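Local coordinates for 2-aminomuconic 6-semialdehyde dehydrogenase (Pseudomonas sp., PDB 7BZV), which probably oxidises 2-aminomuconic 6-semialdehyde with NAD+ in the breakdown of 2-aminophenol, working as a tetramer, at residues B[59-62]-B[63-66]; B[77-80]-B[81-84]; B[210-213]-B[214-218]; B[95-99]-B[100-104]; B[280-283]-B[284-287]. All coordinates share one frame; numbering follows the deposited sequence.

In the fold
All five contacts are local, each joining residues three to six apart, and they follow one another without nesting or crossing. Interaction 1 caps the start of helix 62-78, and interaction 2 turns the end of that helix straight into helix 80-91. Interaction 4 lies in the first turns of helix 95-119, where Ala98 and Ile103 pack on Leu84 of interaction 2. Further along the chain, interaction 3 closes the turn leading into helix 214-220, about 17 Å from interaction 5 at the nearest atoms. Interaction 5 follows helix 268-280 in the buried core; its Leu281 and Asn282 meet Met97 of interaction 4, so interactions 2, 4 and 5 form a packed series.

Interaction 1. Residues B[59-62]-B[63-66]; sequences RTTA and AQRV
Thr61 and Gln64 hold each other in a capping box at the start of a helix. Gln64 N gives its hydrogen to Thr61 OG1 at 2.9 Å, and Gln64 OE1 in turn accepts from Thr61 N at 2.7 Å, met in the carbonyl plane on a lone pair. Thr61 OG1 sits between its own backbone N and carbonyl carbon (chi1 67°), which turns it back to the first turn. The long Gln64 side chain crosses it at about a right angle, and Gln64 OE1 also lies 3.2 Å from Thr60 CA. Flanking the box, Arg65 NH1 donates to Thr60 OG1 at 3.0 Å in a nearly straight bond (169°), the oxygen lying in the guanidinium plane. Thr61 O and Ala62 N lie over one face of that group. A second shell fixes both partners: Thr60 OG1 is also bonded to Trp57 O, and Arg65 NE to Ala169 O. The bonds Arg65 N to Thr61 O and Val66 N to Ala62 O start the helical ladder. Helix 62-78 thus begins with Ala62, Arg65 and Val66 against Leu117 of helix 95-119, while Thr61 and Ala62 touch Asp128 of a neighbouring subunit.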
loop_
_atom_site.group_PDB
_atom_site.type_symbol
_atom_site.label_atom_id
_atom_site.label_comp_id
_atom_site.label_asym_id
_atom_site.label_seq_id
_atom_site.Cartn_x
_atom_site.Cartn_y
_atom_site.Cartn_z
ATOM N N ARG B 59 12.705 6.138 24.257
ATOM C CA ARG B 59 11.997 4.922 24.587
ATOM C C ARG B 59 10.507 5.002 24.277
ATOM O O ARG B 59 9.791 4.058 24.598
ATOM C CB ARG B 59 12.187 4.583 26.077
ATOM C CG ARG B 59 13.629 4.285 26.475
ATOM C CD ARG B 59 13.765 3.924 27.950
ATOM N NE ARG B 59 13.116 4.868 28.867
ATOM C CZ ARG B 59 13.752 5.853 29.499
ATOM N NH1 ARG B 59 15.057 6.035 29.309
ATOM N NH2 ARG B 59 13.089 6.657 30.332
ATOM N N THR B 60 10.008 6.099 23.700
ATOM C CA THR B 60 8.578 6.173 23.398
ATOM C C THR B 60 8.195 5.159 22.332
ATOM O O THR B 60 8.948 4.901 21.391
ATOM C CB THR B 60 8.165 7.555 22.895
ATOM O OG1 THR B 60 8.940 7.884 21.739
ATOM C CG2 THR B 60 8.347 8.601 24.007
ATOM N N THR B 61 7.024 4.578 22.484
ATOM C CA THR B 61 6.425 3.856 21.373
ATOM C C THR B 61 5.763 4.816 20.369
ATOM O O THR B 61 5.414 5.952 20.699
ATOM C CB THR B 61 5.361 2.902 21.879
ATOM O OG1 THR B 61 4.280 3.665 22.405
ATOM C CG2 THR B 61 5.924 1.947 22.992
ATOM N N ALA B 62 5.526 4.310 19.151
ATOM C CA ALA B 62 4.715 5.051 18.183
ATOM C C ALA B 62 3.390 5.466 18.799
ATOM O O ALA B 62 2.954 6.618 18.671
ATOM C CB ALA B 62 4.478 4.204 16.929
ATOM N N ALA B 63 2.743 4.551 19.508
ATOM C CA ALA B 63 1.455 4.893 20.089
ATOM C C ALA B 63 1.570 6.041 21.084
ATOM O O ALA B 63 0.676 6.895 21.172
ATOM C CB ALA B 63 0.839 3.667 20.755
ATOM N N GLN B 64 2.626 6.049 21.903
ATOM C CA GLN B 64 2.795 7.155 22.837
ATOM C C GLN B 64 3.004 8.457 22.093
ATOM O O GLN B 64 2.546 9.520 22.539
ATOM C CB GLN B 64 3.982 6.890 23.784
ATOM C CG GLN B 64 3.715 5.809 24.798
ATOM C CD GLN B 64 4.972 5.355 25.536
ATOM O OE1 GLN B 64 6.027 5.151 24.941
ATOM N NE2 GLN B 64 4.856 5.221 26.841
ATOM N N ARG B 65 3.736 8.417 20.975
ATOM C CA ARG B 65 3.963 9.657 20.241
ATOM C C ARG B 65 2.680 10.131 19.558
ATOM O O ARG B 65 2.420 11.332 19.493
ATOM C CB ARG B 65 5.130 9.451 19.280
ATOM C CG ARG B 65 6.445 9.269 20.092
ATOM C CD ARG B 65 7.694 9.455 19.283
ATOM N NE ARG B 65 7.654 8.686 18.056
ATOM C CZ ARG B 65 8.035 7.422 17.951
ATOM N NH1 ARG B 65 8.498 6.766 19.005
ATOM N NH2 ARG B 65 7.965 6.819 16.786
ATOM N N VAL B 66 1.847 9.200 19.101
ATOM C CA VAL B 66 0.524 9.571 18.622
ATOM C C VAL B 66 -0.163 10.425 19.676
ATOM O O VAL B 66 -0.640 11.536 19.397
ATOM C CB VAL B 66 -0.304 8.317 18.278
ATOM C CG1 VAL B 66 -1.771 8.730 18.059
ATOM C CG2 VAL B 66 0.236 7.601 17.015
#

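Interaction 2. Residues B[77-80]-B[81-84]; sequences ERRQ and QDFL
Arg79 and Asp82 meet at a tight helix-to-helix junction of the aldehyde dehydrogenase fold: Arg79 is the first residue to leave helix 62-78 and also the N-cap of helix 80-91. Charge comes first. The guanidinium grips a single carboxylate oxygen side-on, with Arg79 NE 3.0 Å and Arg79 NH2 2.9 Å from Asp82 OD2, in a salt bridge. The oxygen lies within 1° of the guanidinium plane and uses its anti lone pair toward NE, while the carboxylate plane stands 79° away from that of the arginine. The bend at chi3 (54°) swings the arginine head over to the aspartate. Arg79 NH1 has a second acidic mate, Glu191, so the arginine links the junction to helix 184-196.

Main-chain bonds restart the helix: Phe83 N donates to Arg79 O, and Leu84 N to Gln80 O. Behind them, Gln80 N still bonds Glu77 O, the closing turn of the preceding helix. The Phe83 ring presents its edge to the same Arg79 carbonyl, with Phe83 CD2 3.3 Å from Arg79 O.

Apolar packing carries the ring on to Leu188 and Val192 of helix 184-196, and Leu84 onto helix 95-119.

One water bridges the joint, donating to Arg78 O at 2.9 Å and accepting from Gln81 N at 3.0 Å.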
loop_
_atom_site.group_PDB
_atom_site.type_symbol
_atom_site.label_atom_id
_atom_site.label_comp_id
_atom_site.label_asym_id
_atom_site.label_seq_id
_atom_site.Cartn_x
_atom_site.Cartn_y
_atom_site.Cartn_z
ATOM N N GLU B 77 -4.890 24.247 20.602
ATOM C CA GLU B 77 -6.267 24.687 20.423
ATOM C C GLU B 77 -6.749 25.476 21.640
ATOM O O GLU B 77 -7.397 26.513 21.498
ATOM C CB GLU B 77 -7.155 23.485 20.177
ATOM C CG GLU B 77 -8.516 23.793 19.593
ATOM C CD GLU B 77 -9.057 22.566 18.893
ATOM O OE1 GLU B 77 -9.323 21.588 19.621
ATOM O OE2 GLU B 77 -9.163 22.562 17.640
ATOM N N ARG B 78 -6.433 24.997 22.842
ATOM C CA ARG B 78 -6.813 25.720 24.049
ATOM C C ARG B 78 -6.227 27.121 24.063
ATOM O O ARG B 78 -6.844 28.042 24.599
ATOM C CB ARG B 78 -6.352 24.962 25.287
ATOM C CG ARG B 78 -6.893 25.530 26.599
ATOM C CD ARG B 78 -6.218 24.909 27.804
ATOM N NE ARG B 78 -4.829 25.342 28.028
ATOM C CZ ARG B 78 -4.476 26.521 28.539
ATOM N NH1 ARG B 78 -5.402 27.415 28.869
ATOM N NH2 ARG B 78 -3.190 26.807 28.710
ATOM N N ARG B 79 -5.034 27.300 23.489
ATOM C CA ARG B 79 -4.364 28.591 23.481
ATOM C C ARG B 79 -4.427 29.266 22.125
ATOM O O ARG B 79 -3.553 30.067 21.779
ATOM C CB ARG B 79 -2.921 28.429 23.936
ATOM C CG ARG B 79 -2.785 27.867 25.332
ATOM C CD ARG B 79 -1.394 28.068 25.828
ATOM N NE ARG B 79 -1.006 29.469 25.742
ATOM C CZ ARG B 79 0.242 29.901 25.819
ATOM N NH1 ARG B 79 1.233 29.042 25.981
ATOM N NH2 ARG B 79 0.494 31.195 25.731
ATOM N N GLN B 80 -5.477 28.995 21.360
ATOM C CA GLN B 80 -5.461 29.410 19.966
ATOM C C GLN B 80 -5.576 30.918 19.791
ATOM O O GLN B 80 -5.097 31.448 18.781
ATOM C CB GLN B 80 -6.570 28.709 19.183
ATOM C CG GLN B 80 -7.970 29.281 19.269
ATOM C CD GLN B 80 -8.963 28.399 18.502
ATOM O OE1 GLN B 80 -8.575 27.649 17.600
ATOM N NE2 GLN B 80 -10.238 28.486 18.854
ATOM N N GLN B 81 -6.207 31.633 20.727
ATOM C CA GLN B 81 -6.215 33.092 20.616
ATOM C C GLN B 81 -4.806 33.655 20.817
ATOM O O GLN B 81 -4.396 34.612 20.141
ATOM C CB GLN B 81 -7.209 33.684 21.620
ATOM C CG GLN B 81 -7.461 35.186 21.442
ATOM C CD GLN B 81 -8.231 35.479 20.167
ATOM O OE1 GLN B 81 -9.301 34.922 19.935
ATOM N NE2 GLN B 81 -7.679 36.340 19.327
ATOM N N ASP B 82 -4.042 33.056 21.729
ATOM C CA ASP B 82 -2.648 33.445 21.912
ATOM C C ASP B 82 -1.861 33.288 20.618
ATOM O O ASP B 82 -1.118 34.196 20.210
ATOM C CB ASP B 82 -2.012 32.603 23.022
ATOM C CG ASP B 82 -2.614 32.868 24.393
ATOM O OD1 ASP B 82 -3.407 33.815 24.525
ATOM O OD2 ASP B 82 -2.270 32.127 25.341
ATOM N N PHE B 83 -1.986 32.124 19.974
ATOM C CA PHE B 83 -1.276 31.894 18.723
ATOM C C PHE B 83 -1.732 32.882 17.670
ATOM O O PHE B 83 -0.917 33.478 16.952
ATOM C CB PHE B 83 -1.498 30.443 18.245
ATOM C CG PHE B 83 -0.597 29.461 18.922
ATOM C CD1 PHE B 83 0.642 29.164 18.399
ATOM C CD2 PHE B 83 -0.980 28.847 20.091
ATOM C CE1 PHE B 83 1.497 28.289 19.061
ATOM C CE2 PHE B 83 -0.146 27.965 20.743
ATOM C CZ PHE B 83 1.089 27.673 20.228
ATOM N N LEU B 84 -3.049 33.051 17.552
ATOM C CA LEU B 84 -3.597 34.002 16.603
ATOM C C LEU B 84 -3.022 35.406 16.816
ATOM O O LEU B 84 -2.622 36.089 15.854
ATOM C CB LEU B 84 -5.112 34.042 16.745
ATOM C CG LEU B 84 -5.996 33.665 15.554
ATOM C CD1 LEU B 84 -7.440 34.081 15.955
ATOM C CD2 LEU B 84 -5.552 34.316 14.284
HETATM O O HOH W 1 -7.458 30.515 23.238
#

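Interaction 3. Residues B[210-213]-B[214-218]; sequences GPNS and AGEFI
Gly210 and Glu216 meet where a type II beta turn, Gly210 to Ser213, runs into the first turn of helix 214-220; the contact is a local helix-start junction after strand 203-205. Gly210 O takes two backbone donors from opposite faces of its plane: Ser213 N at 3.3 Å, closing the turn, and Glu216 N at 3.1 Å. The Glu216 side chain then reaches back along its extended chain, CG anti to the backbone N (chi1 174°), so that OE1 accepts from Asn212 N at 2.9 Å in an almost straight bond (172°). The donor nitrogen stands above the carboxylate plane, 70° out of it. The N-cap is Ser213, but its hydroxyl bonds Glu36 and makes no capping bond; Glu216 ties the turn residue before it, Asn212, to the first turn of the helix. Phe217 N donates to Ser213 O at 3.0 Å, and the ring of the same phenylalanine folds beneath that oxygen, which stands 3.1 Å above the plane over the ring centre. Phe217 CZ reaches 3.6 Å from Ser213 CA. Outside the turn, the ring packs on Arg39 and Val42 of helix 39-52, and Ala214 touches Lys177 of strand 173-177.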
loop_
_atom_site.group_PDB
_atom_site.type_symbol
_atom_site.label_atom_id
_atom_site.label_comp_id
_atom_site.label_asym_id
_atom_site.label_seq_id
_atom_site.Cartn_x
_atom_site.Cartn_y
_atom_site.Cartn_z
ATOM N N GLY B 210 20.036 34.149 9.423
ATOM C CA GLY B 210 20.569 33.059 8.645
ATOM C C GLY B 210 22.083 33.057 8.617
ATOM O O GLY B 210 22.744 32.314 9.356
ATOM N N PRO B 211 22.658 33.902 7.755
ATOM C CA PRO B 211 24.121 33.972 7.658
ATOM C C PRO B 211 24.724 34.462 8.962
ATOM O O PRO B 211 24.217 35.398 9.588
ATOM C CB PRO B 211 24.355 34.972 6.519
ATOM C CG PRO B 211 23.132 35.871 6.566
ATOM C CD PRO B 211 21.995 34.940 6.944
ATOM N N ASN B 212 25.809 33.804 9.372
ATOM C CA ASN B 212 26.540 34.164 10.587
ATOM C C ASN B 212 25.623 34.199 11.803
ATOM O O ASN B 212 25.828 35.005 12.720
ATOM C CB ASN B 212 27.263 35.511 10.432
ATOM C CG ASN B 212 28.221 35.535 9.246
ATOM O OD1 ASN B 212 29.260 34.874 9.258
ATOM N ND2 ASN B 212 27.875 36.302 8.220
ATOM N N SER B 213 24.618 33.325 11.819
ATOM C CA SER B 213 23.728 33.207 12.974
ATOM C C SER B 213 23.103 31.807 13.024
ATOM O O SER B 213 23.579 30.859 12.387
ATOM C CB SER B 213 22.641 34.303 12.933
ATOM O OG SER B 213 22.094 34.552 14.222
ATOM N N ALA B 214 22.007 31.694 13.784
ATOM C CA ALA B 214 21.525 30.384 14.214
ATOM C C ALA B 214 21.267 29.472 13.033
ATOM O O ALA B 214 21.600 28.284 13.079
ATOM C CB ALA B 214 20.258 30.526 15.052
ATOM N N GLY B 215 20.684 30.005 11.957
ATOM C CA GLY B 215 20.384 29.161 10.808
ATOM C C GLY B 215 21.620 28.512 10.204
ATOM O O GLY B 215 21.633 27.309 9.912
ATOM N N GLU B 216 22.658 29.313 9.954
ATOM C CA GLU B 216 23.917 28.769 9.451
ATOM C C GLU B 216 24.509 27.774 10.439
ATOM O O GLU B 216 25.024 26.716 10.041
ATOM C CB GLU B 216 24.892 29.919 9.179
ATOM C CG GLU B 216 26.305 29.526 8.778
ATOM C CD GLU B 216 27.247 30.736 8.711
ATOM O OE1 GLU B 216 27.023 31.618 7.853
ATOM O OE2 GLU B 216 28.197 30.813 9.525
ATOM N N PHE B 217 24.439 28.094 11.738
ATOM C CA PHE B 217 24.973 27.188 12.752
ATOM C C PHE B 217 24.299 25.831 12.668
ATOM O O PHE B 217 24.972 24.793 12.654
ATOM C CB PHE B 217 24.793 27.763 14.151
ATOM C CG PHE B 217 25.403 29.108 14.330
ATOM C CD1 PHE B 217 26.383 29.561 13.460
ATOM C CD2 PHE B 217 24.988 29.937 15.354
ATOM C CE1 PHE B 217 26.939 30.824 13.604
ATOM C CE2 PHE B 217 25.557 31.197 15.515
ATOM C CZ PHE B 217 26.524 31.644 14.632
ATOM N N ILE B 218 22.963 25.818 12.596
ATOM C CA ILE B 218 22.267 24.541 12.529
ATOM C C ILE B 218 22.718 23.776 11.297
ATOM O O ILE B 218 23.072 22.597 11.376
ATOM C CB ILE B 218 20.743 24.745 12.525
ATOM C CG1 ILE B 218 20.228 25.255 13.867
ATOM C CG2 ILE B 218 20.072 23.445 12.165
ATOM C CD1 ILE B 218 18.760 25.714 13.793
#

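Interaction 4. Residues B[95-99]-B[100-104]; sequences LSMAA and TIDIP
The flat peptide carbonyl of Met97 receives Thr100 N from above its plane, 66° out of it, at 3.3 Å from Met97 O, and Ile101 N nearly along the C=O axis, at 2.8 Å from the same Met97 O. The other flat group, the Asp102 carboxylate, brings OD1 to 3.4 Å from Met97 CG, while its OD2 makes a salt bridge to Lys93. A wider pi-type turn at 100-102, near the start of helix 95-119, is marked by bonds reaching five residues back: Ile103 N to Ala98 O at 3.0 Å, and a weak one from Asp102 N to Met97 O. The ladder is interrupted at Thr100, whose hydroxyl instead donates to Ser96 O at 2.7 Å, and at Pro104, which has no N-H and sets CG 3.2 Å from Ala99 O. On the apolar side Met97, bent at chi2 (85°), lays CE 3.5 Å from Ile101 CD1, and both side chains touch Leu281. An alanine here, without CG, SD and CE, would probably take away the thioether that Ile101 CD1 and Leu281 pack against and open a gap beside them. Ala98, by contrast, packs on Leu84 and Met88 of helix 80-91.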
loop_
_atom_site.group_PDB
_atom_site.type_symbol
_atom_site.label_atom_id
_atom_site.label_comp_id
_atom_site.label_asym_id
_atom_site.label_seq_id
_atom_site.Cartn_x
_atom_site.Cartn_y
_atom_site.Cartn_z
ATOM N N LEU B 95 -7.176 38.908 10.080
ATOM C CA LEU B 95 -7.876 37.903 10.869
ATOM C C LEU B 95 -8.493 36.845 9.972
ATOM O O LEU B 95 -8.443 35.648 10.286
ATOM C CB LEU B 95 -8.948 38.570 11.731
ATOM C CG LEU B 95 -9.846 37.661 12.570
ATOM C CD1 LEU B 95 -9.003 36.993 13.665
ATOM C CD2 LEU B 95 -11.014 38.451 13.188
ATOM N N SER B 96 -9.048 37.268 8.828
ATOM C CA SER B 96 -9.673 36.342 7.892
ATOM C C SER B 96 -8.695 35.280 7.395
ATOM O O SER B 96 -9.108 34.192 6.997
ATOM C CB SER B 96 -10.215 37.108 6.692
ATOM O OG SER B 96 -9.163 37.841 6.085
ATOM N N MET B 97 -7.411 35.596 7.370
ATOM C CA MET B 97 -6.388 34.634 6.975
ATOM C C MET B 97 -5.920 33.800 8.158
ATOM O O MET B 97 -5.909 32.565 8.094
ATOM C CB MET B 97 -5.214 35.387 6.351
ATOM C CG MET B 97 -4.004 34.516 5.941
ATOM S SD MET B 97 -4.446 33.944 4.312
ATOM C CE MET B 97 -3.176 32.736 3.781
ATOM N N ALA B 98 -5.506 34.477 9.230
ATOM C CA ALA B 98 -4.859 33.793 10.343
ATOM C C ALA B 98 -5.825 32.850 11.056
ATOM O O ALA B 98 -5.446 31.741 11.450
ATOM C CB ALA B 98 -4.262 34.830 11.290
ATOM N N ALA B 99 -7.090 33.232 11.168
ATOM C CA ALA B 99 -8.058 32.416 11.899
ATOM C C ALA B 99 -8.674 31.314 11.058
ATOM O O ALA B 99 -9.373 30.450 11.601
ATOM C CB ALA B 99 -9.176 33.292 12.459
ATOM N N THR B 100 -8.481 31.332 9.749
ATOM C CA THR B 100 -9.011 30.258 8.941
ATOM C C THR B 100 -7.930 29.378 8.349
ATOM O O THR B 100 -8.191 28.204 8.080
ATOM C CB THR B 100 -9.879 30.792 7.801
ATOM O OG1 THR B 100 -9.048 31.458 6.850
ATOM C CG2 THR B 100 -10.942 31.719 8.356
ATOM N N ILE B 101 -6.725 29.908 8.154
ATOM C CA ILE B 101 -5.649 29.147 7.531
ATOM C C ILE B 101 -4.541 28.882 8.536
ATOM O O ILE B 101 -4.284 27.723 8.908
ATOM C CB ILE B 101 -5.130 29.880 6.283
ATOM C CG1 ILE B 101 -6.239 29.870 5.221
ATOM C CG2 ILE B 101 -3.824 29.255 5.788
ATOM C CD1 ILE B 101 -5.881 30.515 3.951
ATOM N N ASP B 102 -3.854 29.939 8.975
ATOM C CA ASP B 102 -2.602 29.722 9.700
ATOM C C ASP B 102 -2.806 28.900 10.965
ATOM O O ASP B 102 -2.104 27.904 11.194
ATOM C CB ASP B 102 -1.942 31.053 10.012
ATOM C CG ASP B 102 -1.648 31.821 8.749
ATOM O OD1 ASP B 102 -2.579 32.453 8.210
ATOM O OD2 ASP B 102 -0.510 31.723 8.256
ATOM N N ILE B 103 -3.717 29.319 11.827
ATOM C CA ILE B 103 -3.774 28.683 13.138
ATOM C C ILE B 103 -4.459 27.327 12.979
ATOM O O ILE B 103 -3.958 26.333 13.525
ATOM C CB ILE B 103 -4.477 29.572 14.170
ATOM C CG1 ILE B 103 -3.502 30.552 14.836
ATOM C CG2 ILE B 103 -5.072 28.724 15.272
ATOM C CD1 ILE B 103 -2.579 31.304 13.913
ATOM N N PRO B 104 -5.595 27.222 12.268
ATOM C CA PRO B 104 -6.233 25.896 12.145
ATOM C C PRO B 104 -5.379 24.861 11.419
ATOM O O PRO B 104 -5.292 23.728 11.895
ATOM C CB PRO B 104 -7.530 26.188 11.375
ATOM C CG PRO B 104 -7.850 27.670 11.775
ATOM C CD PRO B 104 -6.472 28.296 11.764
#

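Interaction 5. Residues B[280-283]-B[284-287]; sequences FLNS and GQVC
Asn282 O is gripped twice by Gln285, from opposite faces of its carbonyl plane: Gln285 N and the side-chain Gln285 NE2 each lie 3.0 Å from Asn282 O. NE2 donates close to the plane of its own amide, at an angle of 156°. Gln285 CG stands beside the backbone N (chi1 -61°) and the rest of the chain is extended, which curls the amide back over the turn. The other end of this amide, OE1, accepts from Ile330 N, so both ends of the group are fixed. A leucine in its place would probably cost Asn282 O its side-chain donor and leave Ile330 N without this acceptor. In return, Asn282 ND2 gives a weak bond to Gln285 O; Asn154 holds both of these atoms, and Lys93 holds Asn282 OD1.

The backbone between them is a left-handed helical turn, with positive phi at Asn282, Ser283 and Gly284, closed by Gly284 N donating to Leu281 O at 2.9 Å. A beta carbon on Gly284 would come within clashing distance of Ser283 O, and its positive phi favours glycine. Val286 CG2 rests 3.6 Å from Asn282 CB. Residues 284-287 read Gly-Gln-Val-Cys, matching the family signature whose cysteine is the nucleophile in related dehydrogenases. The buried turn links helix 268-280 to strand 290-296, with Leu281 packed on Met97 and Ile101 of helix 95-119.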
loop_
_atom_site.group_PDB
_atom_site.type_symbol
_atom_site.label_atom_id
_atom_site.label_comp_id
_atom_site.label_asym_id
_atom_site.label_seq_id
_atom_site.Cartn_x
_atom_site.Cartn_y
_atom_site.Cartn_z
ATOM N N PHE B 280 -3.810 37.063 -4.188
ATOM C CA PHE B 280 -3.672 38.100 -3.163
ATOM C C PHE B 280 -3.825 37.581 -1.739
ATOM O O PHE B 280 -3.613 38.339 -0.791
ATOM C CB PHE B 280 -4.687 39.249 -3.432
ATOM C CG PHE B 280 -4.599 39.818 -4.819
ATOM C CD1 PHE B 280 -3.391 40.281 -5.302
ATOM C CD2 PHE B 280 -5.721 39.869 -5.649
ATOM C CE1 PHE B 280 -3.285 40.781 -6.589
ATOM C CE2 PHE B 280 -5.618 40.353 -6.946
ATOM C CZ PHE B 280 -4.400 40.822 -7.410
ATOM N N LEU B 281 -4.143 36.306 -1.548
ATOM C CA LEU B 281 -4.150 35.780 -0.190
ATOM C C LEU B 281 -2.785 35.992 0.465
ATOM O O LEU B 281 -1.743 35.810 -0.167
ATOM C CB LEU B 281 -4.509 34.286 -0.201
ATOM C CG LEU B 281 -4.663 33.687 1.187
ATOM C CD1 LEU B 281 -5.901 34.282 1.874
ATOM C CD2 LEU B 281 -4.782 32.139 1.152
ATOM N N ASN B 282 -2.782 36.413 1.733
ATOM C CA ASN B 282 -1.515 36.666 2.437
ATOM C C ASN B 282 -0.694 37.722 1.693
ATOM O O ASN B 282 0.548 37.709 1.710
ATOM C CB ASN B 282 -0.724 35.353 2.607
ATOM C CG ASN B 282 0.213 35.362 3.812
ATOM O OD1 ASN B 282 -0.118 35.918 4.847
ATOM N ND2 ASN B 282 1.339 34.671 3.701
ATOM N N SER B 283 -1.391 38.639 1.030
ATOM C CA SER B 283 -0.758 39.684 0.215
ATOM C C SER B 283 0.186 39.088 -0.814
ATOM O O SER B 283 1.229 39.661 -1.134
ATOM C CB SER B 283 -0.047 40.707 1.100
ATOM O OG SER B 283 -1.007 41.280 1.979
ATOM N N GLY B 284 -0.194 37.929 -1.347
ATOM C CA GLY B 284 0.614 37.331 -2.383
ATOM C C GLY B 284 1.889 36.665 -1.902
ATOM O O GLY B 284 2.725 36.279 -2.735
ATOM N N GLN B 285 2.050 36.497 -0.585
ATOM C CA GLN B 285 3.246 35.940 0.029
ATOM C C GLN B 285 3.060 34.465 0.377
ATOM O O GLN B 285 3.558 33.997 1.383
ATOM C CB GLN B 285 3.612 36.718 1.292
ATOM C CG GLN B 285 3.934 38.235 1.076
ATOM C CD GLN B 285 3.949 39.031 2.381
ATOM O OE1 GLN B 285 4.903 39.757 2.692
ATOM N NE2 GLN B 285 2.885 38.909 3.140
ATOM N N VAL B 286 2.315 33.730 -0.407
ATOM C CA VAL B 286 2.290 32.281 -0.301
ATOM C C VAL B 286 3.176 31.781 -1.405
ATOM O O VAL B 286 3.072 32.251 -2.546
ATOM C CB VAL B 286 0.871 31.711 -0.411
ATOM C CG1 VAL B 286 0.855 30.242 -0.007
ATOM C CG2 VAL B 286 -0.007 32.500 0.481
ATOM N N CYS B 287 4.064 30.841 -1.073
ATOM C CA CYS B 287 4.908 30.233 -2.091
ATOM C C CYS B 287 4.096 29.674 -3.242
ATOM O O CYS B 287 4.634 29.478 -4.341
ATOM C CB CYS B 287 5.785 29.145 -1.446
ATOM S SG CYS B 287 4.960 28.116 -0.124
#